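Local coordinates for protein putative peptidase M23 (Pseudomonas aeruginosa PAO1, PDB 2HSI) that binds a zinc ion and is probably a metalloendopeptidase of the peptidase M23 family, at residues A[135-140]-A[205-210]; A[141-146]-A[200-205]; A[150-155]-A[220-225]; A[262-265]-A[270-273]. One frame throughout, in Å; residues are numbered along the deposited sequence. Where two conformers were deposited one is given.

Contact 1: residues A[135-140]-A[205-210]; sequences AEQTAA and GDYFFN
Asn-210 ND2 gives a hydrogen bond to Gln-137 OE1 at 2.7 Å, the shortest polar link between helical residues 135-140 and the strand end and turn of 205-210. The donor lies in the carbonyl plane of Gln-137, on a lone pair, with an N-H...O angle of 145°, and the two amides stand nearly perpendicular, 88° apart. The rest of the Gln-137 side chain runs extended over one face of the Tyr-207 ring: CD lies 3.4 Å from Tyr-207 CE2, and the amide tilts 27° from the ring. The NE2 end is held by Glu-133 O, one turn back in the helix, so both ends of the amide are engaged and its rotation is probably fixed. A water accepts from Asn-210 N and, weakly, from Gln-137 NE2. At the ring's edge, Tyr-207 OH donates to Glu-136 OE1 at 3.0 Å, meeting that oxygen nearly along its C-O axis. The other carboxylate oxygen, Glu-136 OE2, is in a salt bridge with Arg-132, so the phenol and the arginine share one carboxylate. Tyr-207 is thus clasped by two successive helix residues. Asn-210 lies close to the zinc site, its side chain about 6 Å from that of His-261. Helix 127-141 lies here against the end of strand 199-207, with Thr-213 and Phe-215 of strand 213-219 and Met-225 of strand 222-229 also touching Gln-137.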
# COMPACT_ATOMS: atom_id res chain seq x y z
N ALA A 135 1.55 -11.72 -13.00
CA ALA A 135 0.18 -12.11 -12.65
C ALA A 135 -0.03 -12.35 -11.15
O ALA A 135 -1.07 -11.98 -10.60
CB ALA A 135 -0.24 -13.32 -13.44
N GLU A 136 0.96 -12.97 -10.50
CA GLU A 136 0.91 -13.23 -9.06
C GLU A 136 0.90 -11.93 -8.27
O GLU A 136 0.13 -11.78 -7.31
CB GLU A 136 2.12 -14.06 -8.61
CG GLU A 136 2.06 -15.52 -8.99
CD GLU A 136 3.35 -16.25 -8.66
OE1 GLU A 136 4.11 -15.80 -7.77
OE2 GLU A 136 3.60 -17.29 -9.30
N GLN A 137 1.78 -11.02 -8.66
CA GLN A 137 1.90 -9.74 -7.97
C GLN A 137 0.67 -8.84 -8.19
O GLN A 137 0.22 -8.16 -7.27
CB GLN A 137 3.18 -9.03 -8.39
CG GLN A 137 4.41 -9.66 -7.77
CD GLN A 137 5.71 -9.10 -8.31
OE1 GLN A 137 6.34 -8.27 -7.67
NE2 GLN A 137 6.11 -9.56 -9.50
N THR A 138 0.14 -8.87 -9.41
CA THR A 138 -1.09 -8.14 -9.76
C THR A 138 -2.28 -8.62 -8.90
O THR A 138 -3.01 -7.81 -8.31
CB THR A 138 -1.38 -8.23 -11.28
OG1 THR A 138 -0.30 -7.62 -12.01
CG2 THR A 138 -2.68 -7.54 -11.65
N ALA A 139 -2.44 -9.94 -8.81
CA ALA A 139 -3.47 -10.55 -7.97
C ALA A 139 -3.32 -10.18 -6.49
O ALA A 139 -4.32 -9.90 -5.83
CB ALA A 139 -3.47 -12.06 -8.14
N ALA A 140 -2.08 -10.16 -5.99
CA ALA A 140 -1.84 -9.83 -4.58
C ALA A 140 -2.28 -8.41 -4.20
O ALA A 140 -2.92 -8.20 -3.17
CB ALA A 140 -0.39 -10.04 -4.22
N GLY A 205 7.76 -14.37 -3.18
CA GLY A 205 8.29 -14.83 -4.45
C GLY A 205 9.77 -14.57 -4.57
O GLY A 205 10.36 -13.84 -3.77
N ASP A 206 10.37 -15.22 -5.56
CA ASP A 206 11.73 -14.92 -5.95
C ASP A 206 11.64 -14.66 -7.44
O ASP A 206 11.67 -15.58 -8.26
CB ASP A 206 12.70 -16.06 -5.63
CG ASP A 206 14.16 -15.60 -5.55
OD1 ASP A 206 14.55 -14.64 -6.26
OD2 ASP A 206 14.93 -16.20 -4.78
N TYR A 207 11.51 -13.38 -7.77
CA TYR A 207 11.13 -12.97 -9.11
C TYR A 207 12.29 -12.49 -9.94
O TYR A 207 13.30 -12.05 -9.41
CB TYR A 207 10.06 -11.88 -9.02
CG TYR A 207 8.80 -12.30 -8.28
CD1 TYR A 207 8.23 -13.56 -8.50
CD2 TYR A 207 8.17 -11.44 -7.39
CE1 TYR A 207 7.07 -13.95 -7.84
CE2 TYR A 207 7.02 -11.83 -6.72
CZ TYR A 207 6.47 -13.07 -6.95
OH TYR A 207 5.33 -13.45 -6.29
N PHE A 208 12.13 -12.57 -11.26
CA PHE A 208 13.17 -12.17 -12.21
C PHE A 208 13.63 -10.72 -12.02
O PHE A 208 14.83 -10.46 -11.95
CB PHE A 208 12.71 -12.41 -13.66
CG PHE A 208 13.77 -12.12 -14.68
CD1 PHE A 208 14.67 -13.11 -15.06
CD2 PHE A 208 13.89 -10.85 -15.26
CE1 PHE A 208 15.67 -12.85 -15.99
CE2 PHE A 208 14.89 -10.57 -16.19
CZ PHE A 208 15.78 -11.57 -16.56
N PHE A 209 12.69 -9.79 -11.95
CA PHE A 209 13.00 -8.36 -11.80
C PHE A 209 13.13 -7.94 -10.33
O PHE A 209 14.12 -7.31 -9.93
CB PHE A 209 11.96 -7.49 -12.51
CG PHE A 209 11.95 -7.67 -14.01
CD1 PHE A 209 13.00 -7.17 -14.78
CD2 PHE A 209 10.90 -8.32 -14.64
CE1 PHE A 209 13.00 -7.34 -16.17
CE2 PHE A 209 10.89 -8.48 -16.03
CZ PHE A 209 11.94 -7.99 -16.80
N ASN A 210 12.12 -8.29 -9.54
CA ASN A 210 12.00 -7.82 -8.16
C ASN A 210 12.80 -8.61 -7.12
O ASN A 210 12.91 -8.17 -5.99
CB ASN A 210 10.52 -7.76 -7.74
CG ASN A 210 9.77 -6.61 -8.41
OD1 ASN A 210 10.39 -5.66 -8.89
ND2 ASN A 210 8.44 -6.68 -8.41
O HOH W 1 9.23 -9.05 -10.72

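Contact 2: residues A[141-146]-A[200-205]; sequences YRRFSP and KVILIG
Arg-143 and Ile-202 are the residues whose CA atoms lie nearest each other, 8.6 Å apart, so side chains span the gap between loop 141-146 and strand 200-205, with no hydrogen bond across it. Arg-143 starts out toward the strand and carries its guanidinium over the branched side chain of Ile-202. The CG2 methyl of Ile-202 lies beneath one face of that group, offset toward its rim, and comes within 3.5 Å of Arg-143 NH1. The second branch works farther back along the arginine: Ile-202 CD1 rests 3.7 Å from Arg-143 CD. Both branches are used because chi1 of Ile-202, 57°, puts CG1 between the backbone N and the carbonyl carbon and leaves CG2 beside the N, under the guanidinium. Lys-200 borders the same patch, its CD 4.4 Å from Arg-143 NH2. The two positive ends, Arg-143 NH2 and Lys-200 NZ, stay 4.9 Å apart; a long, weak ion pair from Arg-143 NE to Asp-217 may temper their like charge. The flat guanidinium face, which hydrogen-bonds poorly, and the neighbouring methylene thus lie against a partly exposed isoleucine. The loop follows helix 127-141 directly, and strand 199-207 pairs with strand 213-219, whose Phe-215 and Asp-217 also touch Ile-202; the contact lays the chain leaving the helix against strand 199-207, away from the zinc site.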
# COMPACT_ATOMS: atom_id res chain seq x y z
N TYR A 141 -1.94 -7.43 -5.04
CA TYR A 141 -2.39 -6.06 -4.81
C TYR A 141 -3.92 -5.89 -4.83
O TYR A 141 -4.45 -4.96 -4.21
CB TYR A 141 -1.77 -5.12 -5.82
CG TYR A 141 -0.30 -4.81 -5.61
CD1 TYR A 141 0.19 -4.34 -4.38
CD2 TYR A 141 0.59 -4.92 -6.67
CE1 TYR A 141 1.54 -4.02 -4.22
CE2 TYR A 141 1.92 -4.61 -6.53
CZ TYR A 141 2.40 -4.16 -5.31
OH TYR A 141 3.74 -3.87 -5.21
N ARG A 142 -4.61 -6.79 -5.53
CA ARG A 142 -6.07 -6.75 -5.65
C ARG A 142 -6.79 -7.51 -4.55
O ARG A 142 -8.02 -7.51 -4.51
CB ARG A 142 -6.50 -7.26 -7.03
CG ARG A 142 -6.20 -6.27 -8.12
CD ARG A 142 -6.27 -6.88 -9.50
NE ARG A 142 -5.83 -5.89 -10.49
CZ ARG A 142 -5.78 -6.10 -11.80
NH1 ARG A 142 -6.12 -7.27 -12.31
NH2 ARG A 142 -5.36 -5.13 -12.60
N ARG A 143 -6.04 -8.16 -3.65
CA ARG A 143 -6.65 -8.79 -2.48
C ARG A 143 -7.36 -7.75 -1.59
O ARG A 143 -6.81 -6.68 -1.30
CB ARG A 143 -5.61 -9.56 -1.67
CG ARG A 143 -6.24 -10.49 -0.64
CD ARG A 143 -5.32 -10.63 0.54
NE ARG A 143 -5.81 -11.54 1.58
CZ ARG A 143 -5.64 -12.86 1.57
NH1 ARG A 143 -5.00 -13.46 0.56
NH2 ARG A 143 -6.10 -13.59 2.58
N PHE A 144 -8.60 -8.04 -1.21
CA PHE A 144 -9.37 -7.16 -0.35
C PHE A 144 -9.95 -7.96 0.82
O PHE A 144 -11.08 -8.41 0.78
CB PHE A 144 -10.48 -6.43 -1.14
CG PHE A 144 -11.10 -5.27 -0.40
CD1 PHE A 144 -10.50 -4.01 -0.40
CD2 PHE A 144 -12.29 -5.44 0.31
CE1 PHE A 144 -11.09 -2.93 0.31
CE2 PHE A 144 -12.86 -4.38 1.02
CZ PHE A 144 -12.26 -3.14 1.02
N SER A 145 -9.15 -8.11 1.87
CA SER A 145 -9.57 -8.86 3.05
C SER A 145 -10.39 -7.93 3.97
O SER A 145 -10.23 -6.72 3.89
CB SER A 145 -8.34 -9.43 3.76
OG SER A 145 -7.50 -8.39 4.25
N PRO A 146 -11.27 -8.49 4.83
CA PRO A 146 -12.22 -7.63 5.60
C PRO A 146 -11.70 -6.80 6.78
O PRO A 146 -12.39 -5.88 7.24
CB PRO A 146 -13.27 -8.63 6.09
CG PRO A 146 -12.55 -9.93 6.17
CD PRO A 146 -11.52 -9.92 5.07
N LYS A 200 -1.03 -9.82 7.30
CA LYS A 200 -0.81 -11.20 6.92
C LYS A 200 0.07 -11.24 5.66
O LYS A 200 -0.16 -10.47 4.72
CB LYS A 200 -2.16 -11.90 6.69
CG LYS A 200 -2.05 -13.38 6.34
CD LYS A 200 -3.43 -13.99 6.05
CE LYS A 200 -4.29 -14.05 7.30
NZ LYS A 200 -5.36 -15.07 7.19
N VAL A 201 1.07 -12.12 5.66
CA VAL A 201 1.91 -12.35 4.48
C VAL A 201 1.06 -13.08 3.43
O VAL A 201 0.66 -14.22 3.63
CB VAL A 201 3.19 -13.16 4.82
CG1 VAL A 201 4.07 -13.33 3.59
CG2 VAL A 201 3.97 -12.47 5.95
N ILE A 202 0.74 -12.38 2.34
CA ILE A 202 -0.13 -12.93 1.31
C ILE A 202 0.61 -13.33 0.03
O ILE A 202 0.02 -13.94 -0.88
CB ILE A 202 -1.31 -11.97 0.96
CG1 ILE A 202 -0.79 -10.60 0.51
CG2 ILE A 202 -2.26 -11.88 2.16
CD1 ILE A 202 -1.81 -9.75 -0.29
N LEU A 203 1.90 -13.00 -0.03
CA LEU A 203 2.73 -13.39 -1.19
C LEU A 203 4.23 -13.36 -0.89
O LEU A 203 4.74 -12.43 -0.28
CB LEU A 203 2.42 -12.53 -2.44
CG LEU A 203 3.07 -12.92 -3.78
CD1 LEU A 203 2.79 -14.37 -4.14
CD2 LEU A 203 2.62 -12.02 -4.91
N ILE A 204 4.91 -14.43 -1.30
CA ILE A 204 6.36 -14.54 -1.21
C ILE A 204 6.81 -15.05 -2.58
O ILE A 204 6.25 -16.01 -3.09
CB ILE A 204 6.81 -15.50 -0.08
CG1 ILE A 204 6.58 -14.86 1.29
CG2 ILE A 204 8.30 -15.88 -0.21
CD1 ILE A 204 6.80 -15.83 2.46
N GLY A 205 7.76 -14.37 -3.18
CA GLY A 205 8.29 -14.83 -4.45
C GLY A 205 9.77 -14.57 -4.57
O GLY A 205 10.36 -13.84 -3.77

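Contact 3: residues A[150-155]-A[220-225]; sequences SNLMLD and QGFISM
Phe-222 reaches from segment 220-225 to loop 150-155 across a wide backbone gap, the CA atoms of Leu-152 and Phe-222 being 9.0 Å apart and those of Leu-154 and Ser-224 10.1 Å. Its CG is anti to the backbone N, chi1 -173°, which sends the ring out toward the loop. Leu-154 comes from the opposite direction and meets the far end of the ring obliquely, both methyls on the same side of its plane: CD1 lies 3.7 Å from Phe-222 CZ, while CD2 is nearly as close to CZ and CE2. Leu-152 adds a looser touch, its CD2 4.2 Å from Phe-222 CE2. Asn-151 O lies at the ring edge, in its plane, 3.8 Å from Phe-222 CE2. The loop is braced internally: Asn-151 ND2 donates to Met-153 O at 2.8 Å, almost straight at 171°, though the donor is tilted from the carbonyl plane. That ND2 also bonds to Pro-196 O. Leu-152 also touches Ile-27 and Leu-31 of helix 26-31, and Phe-276 of the C-terminal helix 273-277 meets the Phe-222 ring. Chemically the join is hydrophobic and carries no hydrogen bond; Asn-151 O is buried here with no polar partner in the model, which the weakly positive edge of the aromatic ring may offset in small part.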
# COMPACT_ATOMS: atom_id res chain seq x y z
N SER A 150 -4.20 -2.06 11.63
CA SER A 150 -3.78 -1.80 13.01
C SER A 150 -3.43 -0.32 13.22
O SER A 150 -3.74 0.25 14.26
CB SER A 150 -2.60 -2.69 13.40
OG SER A 150 -1.36 -2.23 12.85
N ASN A 151 -2.80 0.27 12.21
CA ASN A 151 -2.44 1.69 12.21
C ASN A 151 -2.38 2.21 10.79
O ASN A 151 -1.92 1.50 9.89
CB ASN A 151 -1.10 1.93 12.92
CG ASN A 151 -0.02 0.95 12.50
OD1 ASN A 151 -0.16 -0.27 12.67
ND2 ASN A 151 1.08 1.46 11.97
N LEU A 152 -2.86 3.43 10.59
CA LEU A 152 -2.83 4.03 9.26
C LEU A 152 -1.58 4.87 9.08
O LEU A 152 -1.06 4.97 7.96
CB LEU A 152 -4.08 4.86 8.99
CG LEU A 152 -5.46 4.19 9.00
CD1 LEU A 152 -6.53 5.23 8.68
CD2 LEU A 152 -5.54 3.01 8.04
N MET A 153 -1.10 5.47 10.16
CA MET A 153 0.23 6.07 10.16
C MET A 153 1.22 4.93 10.34
O MET A 153 1.19 4.22 11.36
CB MET A 153 0.40 7.12 11.25
CG MET A 153 1.74 7.85 11.16
SD MET A 153 2.02 9.18 12.35
CE MET A 153 3.52 9.92 11.69
N LEU A 154 2.09 4.77 9.35
CA LEU A 154 2.99 3.63 9.28
C LEU A 154 4.37 3.94 9.83
O LEU A 154 4.84 5.08 9.74
CB LEU A 154 3.12 3.16 7.82
CG LEU A 154 1.84 2.72 7.11
CD1 LEU A 154 2.14 2.29 5.68
CD2 LEU A 154 1.15 1.62 7.88
N ASP A 155 5.01 2.93 10.41
CA ASP A 155 6.41 3.04 10.79
C ASP A 155 7.26 2.90 9.55
O ASP A 155 6.89 2.19 8.62
CB ASP A 155 6.81 1.95 11.77
CG ASP A 155 6.11 2.05 13.10
OD1 ASP A 155 5.61 3.14 13.46
OD2 ASP A 155 6.07 1.02 13.80
N GLN A 220 -8.16 -4.73 3.93
CA GLN A 220 -8.98 -3.90 3.03
C GLN A 220 -8.17 -3.19 1.94
O GLN A 220 -8.31 -1.99 1.72
CB GLN A 220 -9.87 -2.91 3.82
CG GLN A 220 -10.93 -3.58 4.69
CD GLN A 220 -12.00 -2.62 5.18
OE1 GLN A 220 -12.33 -1.63 4.53
NE2 GLN A 220 -12.58 -2.94 6.33
N GLY A 221 -7.33 -3.97 1.29
CA GLY A 221 -6.53 -3.51 0.16
C GLY A 221 -5.30 -2.69 0.50
O GLY A 221 -4.55 -2.31 -0.41
N PHE A 222 -5.11 -2.38 1.78
CA PHE A 222 -3.98 -1.60 2.27
C PHE A 222 -2.82 -2.57 2.40
O PHE A 222 -2.80 -3.41 3.30
CB PHE A 222 -4.32 -0.98 3.63
CG PHE A 222 -3.30 -0.01 4.17
CD1 PHE A 222 -2.51 0.77 3.33
CD2 PHE A 222 -3.20 0.19 5.55
CE1 PHE A 222 -1.61 1.69 3.85
CE2 PHE A 222 -2.30 1.11 6.09
CZ PHE A 222 -1.51 1.86 5.24
N ILE A 223 -1.86 -2.46 1.49
CA ILE A 223 -0.83 -3.51 1.31
C ILE A 223 0.58 -2.92 1.21
O ILE A 223 0.80 -1.96 0.45
CB ILE A 223 -1.18 -4.39 0.05
CG1 ILE A 223 -2.43 -5.26 0.32
CG2 ILE A 223 0.03 -5.28 -0.41
CD1 ILE A 223 -3.10 -5.82 -0.91
N SER A 224 1.52 -3.47 1.97
CA SER A 224 2.95 -3.17 1.78
C SER A 224 3.62 -4.28 0.97
O SER A 224 3.35 -5.47 1.17
CB SER A 224 3.69 -3.01 3.10
OG SER A 224 3.33 -1.79 3.74
N MET A 225 4.50 -3.88 0.06
CA MET A 225 5.33 -4.82 -0.68
C MET A 225 6.78 -4.43 -0.48
O MET A 225 7.11 -3.23 -0.43
CB MET A 225 4.94 -4.83 -2.17
CG MET A 225 5.79 -5.75 -3.07
SD MET A 225 7.37 -5.01 -3.57
CE MET A 225 7.38 -5.40 -5.33

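Contact 4: residues A[262-265]-A[270-273]; sequences WNVS and RVDP
Pro-273 is the main bump of this hairpin contact, pushed into the hollow between the indole of Trp-262 and the side chain of Val-264. Its CB sits over one face of the six-membered ring, 3.8 Å from the centroid and 17° off the normal, a CH-pi contact. The same proline carbon packs 3.8 Å from Val-264 CG2, a methyl that itself lies over the indole rim, so ring, valine and proline close together. Behind the wedge, Pro-273 CG comes 3.6 Å from Trp-262 O. Two residues earlier, Val-271 packs on the same valine: its CG2, placed by chi1 -61° between the backbone N and the carbonyl carbon, reaches to 4.0 Å from Val-264 CG1. Val-271 N gives a nearly straight hydrogen bond to Val-264 O, 2.9 Å and 175°, while a water accepts from Val-264 N and also lies within hydrogen-bonding distance of Val-271 O. On the other face, Arg-270 folds back, bent at chi2 and chi3, and lays its guanidinium edge against Ser-265: NH2 donates to Ser-265 OG at 2.9 Å, close to the guanidinium plane. That NH2 also makes a salt bridge with Asp-268, and Arg-270 makes a cation-pi contact with Tyr-141. Asn-263, beside them, bonds through OD1 to NE2 of the zinc ligand His-261. Strand 260-266 of the hairpin pairs with strand 222-229; Trp-262 stacks on Phe-226, Phe-276 of helix 273-277 touches both valines, and Leu-183 of strand 183-185 packs on Pro-273.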
# COMPACT_ATOMS: atom_id res chain seq x y z
N TRP A 262 10.25 -0.19 -1.01
CA TRP A 262 8.96 -0.34 -0.33
C TRP A 262 7.82 0.25 -1.17
O TRP A 262 7.85 1.44 -1.50
CB TRP A 262 9.04 0.34 1.04
CG TRP A 262 7.75 0.37 1.88
CD1 TRP A 262 6.76 -0.56 1.91
CD2 TRP A 262 7.38 1.38 2.83
NE1 TRP A 262 5.79 -0.20 2.81
CE2 TRP A 262 6.15 0.99 3.39
CE3 TRP A 262 7.97 2.58 3.26
CZ2 TRP A 262 5.48 1.75 4.36
CZ3 TRP A 262 7.31 3.34 4.22
CH2 TRP A 262 6.07 2.92 4.76
N ASN A 263 6.86 -0.60 -1.53
CA ASN A 263 5.61 -0.15 -2.17
C ASN A 263 4.48 -0.12 -1.16
O ASN A 263 4.41 -1.00 -0.31
CB ASN A 263 5.19 -1.11 -3.29
CG ASN A 263 6.08 -1.02 -4.50
OD1 ASN A 263 6.56 0.06 -4.85
ND2 ASN A 263 6.31 -2.15 -5.16
N VAL A 264 3.61 0.89 -1.26
CA VAL A 264 2.35 0.91 -0.52
C VAL A 264 1.21 1.00 -1.53
O VAL A 264 1.23 1.85 -2.42
CB VAL A 264 2.25 2.08 0.49
CG1 VAL A 264 0.82 2.19 1.08
CG2 VAL A 264 3.25 1.90 1.62
N SER A 265 0.23 0.11 -1.39
CA SER A 265 -0.91 0.08 -2.27
C SER A 265 -2.20 0.28 -1.47
O SER A 265 -2.32 -0.15 -0.32
CB SER A 265 -0.94 -1.23 -3.04
OG SER A 265 -1.93 -1.26 -4.07
N ARG A 270 -0.74 2.01 -6.46
CA ARG A 270 0.51 2.33 -5.77
C ARG A 270 0.59 3.82 -5.46
O ARG A 270 0.43 4.67 -6.35
CB ARG A 270 1.76 1.90 -6.56
CG ARG A 270 2.29 0.50 -6.21
CD ARG A 270 1.74 -0.54 -7.15
NE ARG A 270 0.45 -1.03 -6.70
CZ ARG A 270 -0.51 -1.51 -7.48
NH1 ARG A 270 -0.38 -1.59 -8.80
NH2 ARG A 270 -1.63 -1.91 -6.93
N VAL A 271 0.82 4.11 -4.19
CA VAL A 271 0.85 5.47 -3.70
C VAL A 271 2.15 5.74 -2.96
O VAL A 271 2.91 4.81 -2.67
CB VAL A 271 -0.40 5.82 -2.83
CG1 VAL A 271 -1.69 5.68 -3.65
CG2 VAL A 271 -0.44 4.97 -1.55
N ASP A 272 2.41 7.02 -2.70
CA ASP A 272 3.64 7.48 -2.07
C ASP A 272 3.72 7.06 -0.61
O ASP A 272 2.97 7.58 0.24
CB ASP A 272 3.71 9.01 -2.20
CG ASP A 272 5.04 9.59 -1.73
OD1 ASP A 272 5.95 8.84 -1.30
OD2 ASP A 272 5.17 10.83 -1.81
N PRO A 273 4.64 6.13 -0.29
CA PRO A 273 4.78 5.67 1.09
C PRO A 273 5.17 6.77 2.07
O PRO A 273 4.89 6.64 3.26
CB PRO A 273 5.88 4.61 0.98
CG PRO A 273 5.81 4.16 -0.44
CD PRO A 273 5.60 5.44 -1.17
O HOH W 2 4.02 2.55 -3.54

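In the fold
From the N-terminal side, helix 127-141 enters first: contact 1 closes a loop of 64 residues onto the end of strand 199-207. Contact 2 is nested inside that loop, tying the chain just after the helix to the same strand; the two share Gly-205. Contact 3 crosses both: its first segment falls inside the loops they close and its second beyond them, on strand 222-229; Ser-145 O and Gln-220 N probably bond where contacts 2 and 3 meet. Contact 4 follows in series, a short hairpin. Its strand 260-266 neighbours strand 222-229, so contacts 3 and 4 lie side by side. Contacts 1 to 3 tie the helix and the loop after it to one antiparallel sheet, of which the hairpin of contact 4 is part.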